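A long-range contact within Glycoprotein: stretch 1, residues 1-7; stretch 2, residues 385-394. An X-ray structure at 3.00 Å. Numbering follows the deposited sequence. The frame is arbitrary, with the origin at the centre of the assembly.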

# COMPACT_ATOMS: atom_id res chain seq x y z
N TYR A 1 -20.80 -0.59 -1.80
CA TYR A 1 -19.47 -0.14 -1.40
C TYR A 1 -19.08 1.12 -2.17
O TYR A 1 -18.20 1.89 -1.75
N LEU A 2 -19.75 1.33 -3.30
CA LEU A 2 -19.57 2.54 -4.09
C LEU A 2 -20.62 3.57 -3.72
O LEU A 2 -21.83 3.30 -3.79
N SER A 3 -20.17 4.76 -3.34
CA SER A 3 -21.10 5.82 -2.99
C SER A 3 -20.93 7.02 -3.90
O SER A 3 -19.89 7.21 -4.52
N ILE A 4 -21.98 7.82 -4.01
CA ILE A 4 -21.94 9.06 -4.76
C ILE A 4 -22.76 10.07 -4.00
O ILE A 4 -23.57 9.71 -3.14
N ALA A 5 -22.53 11.35 -4.30
CA ALA A 5 -23.42 12.40 -3.82
C ALA A 5 -24.29 12.76 -5.00
O ALA A 5 -23.78 13.06 -6.08
N PHE A 6 -25.60 12.71 -4.80
CA PHE A 6 -26.54 12.82 -5.91
C PHE A 6 -27.77 13.61 -5.47
O PHE A 6 -28.15 13.55 -4.31
N PRO A 7 -28.38 14.36 -6.39
CA PRO A 7 -29.62 15.06 -6.03
C PRO A 7 -30.68 14.09 -5.50
O PRO A 7 -30.88 13.02 -6.07
N LYS A 385 -24.49 5.24 -16.90
CA LYS A 385 -23.08 5.49 -16.61
C LYS A 385 -22.82 6.75 -15.78
O LYS A 385 -23.28 7.86 -16.12
N PHE A 386 -22.08 6.56 -14.69
CA PHE A 386 -21.51 7.64 -13.90
C PHE A 386 -20.04 7.72 -14.24
O PHE A 386 -19.40 6.70 -14.49
N PRO A 387 -19.49 8.94 -14.27
CA PRO A 387 -18.04 9.12 -14.39
C PRO A 387 -17.37 8.64 -13.11
O PRO A 387 -17.85 8.95 -12.02
N TRP A 388 -16.27 7.91 -13.23
CA TRP A 388 -15.67 7.23 -12.09
C TRP A 388 -15.28 8.16 -10.94
O TRP A 388 -15.19 7.73 -9.79
N HIS A 389 -15.04 9.43 -11.25
CA HIS A 389 -14.52 10.35 -10.24
C HIS A 389 -15.59 10.81 -9.27
O HIS A 389 -15.27 11.28 -8.18
N LEU A 390 -16.86 10.66 -9.65
CA LEU A 390 -17.97 11.03 -8.78
C LEU A 390 -18.22 9.96 -7.74
O LEU A 390 -18.96 10.16 -6.78
N ILE A 391 -17.59 8.81 -7.95
CA ILE A 391 -17.77 7.66 -7.08
C ILE A 391 -16.65 7.56 -6.06
O ILE A 391 -15.48 7.76 -6.37
N GLY A 392 -17.03 7.25 -4.82
CA GLY A 392 -16.06 7.03 -3.76
C GLY A 392 -16.22 5.66 -3.14
O GLY A 392 -17.28 5.04 -3.23
N MET A 393 -15.15 5.20 -2.50
CA MET A 393 -15.13 3.89 -1.87
C MET A 393 -14.15 3.84 -0.70
O MET A 393 -13.10 4.49 -0.73
N GLY A 394 -14.50 3.09 0.33
CA GLY A 394 -13.59 2.84 1.43
C GLY A 394 -13.34 4.02 2.35
O GLY A 394 -12.47 3.96 3.21

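The first residues of the chain meet a stretch some 380 residues later in a short antiparallel pairing, pinned by backbone hydrogen bonds at Ser3 and Gly392 and filled out by an apolar layer of side chains. Ser3 N donates to Gly392 O at 2.9 Å, and Gly392 N returns the bond to Ser3 O at 2.9 Å; both are nearly linear, as a hydrogen-bonded antiparallel pair requires. The Ser3 side chain, with chi1 at 27° between the usual wells, adds a third bond, OG to Gly392 O at 3.2 Å. A small hydroxyl suits this place because it can reach back to the backbone carbonyl of the facing strand. Gly392 offers no side chain of its own, although there is room for a CB.

Leu2 lies on the other face of the pairing. Its m,t rotamer carries CD2 to 3.9 Å from Met393 SD and 3.9 Å from Trp388 CH2, while Leu2 CB sits 3.7 Å from Ile391 CG2. A branched aliphatic chain can thus touch three apolar neighbours at once. Trp388 points its CA-to-CB bond away, yet with chi1 in t the long indole comes back within reach of Leu2.

Ile4 starts sideways but its p,t conformation brings its end closer: CG2 lies 3.8 Å from Ile391 CG1, and CD1 extends to 3.6 Å from Phe386 CZ. Phe386, chi1 m, points toward the first strand and spans the gap beyond the paired backbones with its flat, bulky ring. Phe6, chi1 t, meets it there, Phe6 CE2 lying 3.6 Å from Phe386 CE1. The two ring planes stand at 82°, with centroids 5.8 Å apart, in an oblique arrangement. The side-chain packing therefore continues past the hydrogen-bonded pair, and the contact buries 451 Å² in all.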

# COMPACT_ATOMS: atom_id res chain seq x y z
CB TYR A 1 -18.44 -1.25 -1.60
CG TYR A 1 -18.33 -1.77 -3.01
CD1 TYR A 1 -17.34 -1.31 -3.87
CD2 TYR A 1 -19.22 -2.73 -3.49
CE1 TYR A 1 -17.23 -1.79 -5.16
CE2 TYR A 1 -19.12 -3.21 -4.79
CZ TYR A 1 -18.12 -2.73 -5.62
OH TYR A 1 -18.01 -3.21 -6.91
CB LEU A 2 -19.69 2.21 -5.57
CG LEU A 2 -18.69 1.20 -6.11
CD1 LEU A 2 -18.88 1.03 -7.60
CD2 LEU A 2 -17.28 1.65 -5.81
CB SER A 3 -20.90 6.24 -1.53
OG SER A 3 -19.57 5.96 -1.12
CB ILE A 4 -22.56 8.91 -6.16
CG1 ILE A 4 -24.00 8.40 -6.04
CG2 ILE A 4 -21.73 8.00 -7.04
CD1 ILE A 4 -24.75 8.41 -7.35
CB ALA A 5 -22.63 13.59 -3.33
CB PHE A 6 -26.93 11.41 -6.36
CG PHE A 6 -27.56 11.36 -7.71
CD1 PHE A 6 -28.93 11.25 -7.86
CD2 PHE A 6 -26.77 11.42 -8.85
CE1 PHE A 6 -29.50 11.21 -9.11
CE2 PHE A 6 -27.33 11.37 -10.10
CZ PHE A 6 -28.70 11.27 -10.24
CB PRO A 7 -30.07 15.71 -7.35
CG PRO A 7 -29.30 15.00 -8.42
CD PRO A 7 -27.99 14.64 -7.78
CB LYS A 385 -22.27 5.54 -17.91
CG LYS A 385 -22.39 4.29 -18.77
CD LYS A 385 -21.47 4.36 -19.99
CE LYS A 385 -21.55 3.09 -20.83
NZ LYS A 385 -22.88 2.91 -21.46
CB PHE A 386 -21.64 7.35 -12.40
CG PHE A 386 -23.02 7.53 -11.84
CD1 PHE A 386 -23.49 8.80 -11.51
CD2 PHE A 386 -23.85 6.44 -11.63
CE1 PHE A 386 -24.76 8.97 -10.99
CE2 PHE A 386 -25.12 6.60 -11.11
CZ PHE A 386 -25.58 7.87 -10.79
CB PRO A 387 -17.89 10.63 -14.53
CG PRO A 387 -19.09 11.17 -13.85
CD PRO A 387 -20.19 10.23 -14.15
CB TRP A 388 -14.45 6.42 -12.53
CG TRP A 388 -13.86 5.62 -11.42
CD1 TRP A 388 -12.61 5.76 -10.89
CD2 TRP A 388 -14.49 4.58 -10.68
NE1 TRP A 388 -12.43 4.86 -9.87
CE2 TRP A 388 -13.57 4.12 -9.72
CE3 TRP A 388 -15.76 3.98 -10.74
CZ2 TRP A 388 -13.87 3.10 -8.83
CZ3 TRP A 388 -16.05 2.96 -9.86
CH2 TRP A 388 -15.12 2.53 -8.91
CB HIS A 389 -13.85 11.55 -10.90
CG HIS A 389 -14.81 12.53 -11.50
ND1 HIS A 389 -15.23 13.66 -10.84
CD2 HIS A 389 -15.42 12.55 -12.71
CE1 HIS A 389 -16.06 14.34 -11.61
NE2 HIS A 389 -16.20 13.69 -12.75
CB LEU A 390 -19.24 11.26 -9.60
CG LEU A 390 -19.27 12.54 -10.43
CD1 LEU A 390 -20.66 12.76 -10.98
CD2 LEU A 390 -18.81 13.73 -9.60
CB ILE A 391 -17.79 6.37 -7.91
CG1 ILE A 391 -18.83 6.49 -9.02
CG2 ILE A 391 -18.05 5.16 -7.03
CD1 ILE A 391 -18.97 5.26 -9.86
CB MET A 393 -14.75 2.84 -2.92
CG MET A 393 -13.74 3.37 -3.92
SD MET A 393 -13.44 2.25 -5.28
CE MET A 393 -12.87 0.83 -4.36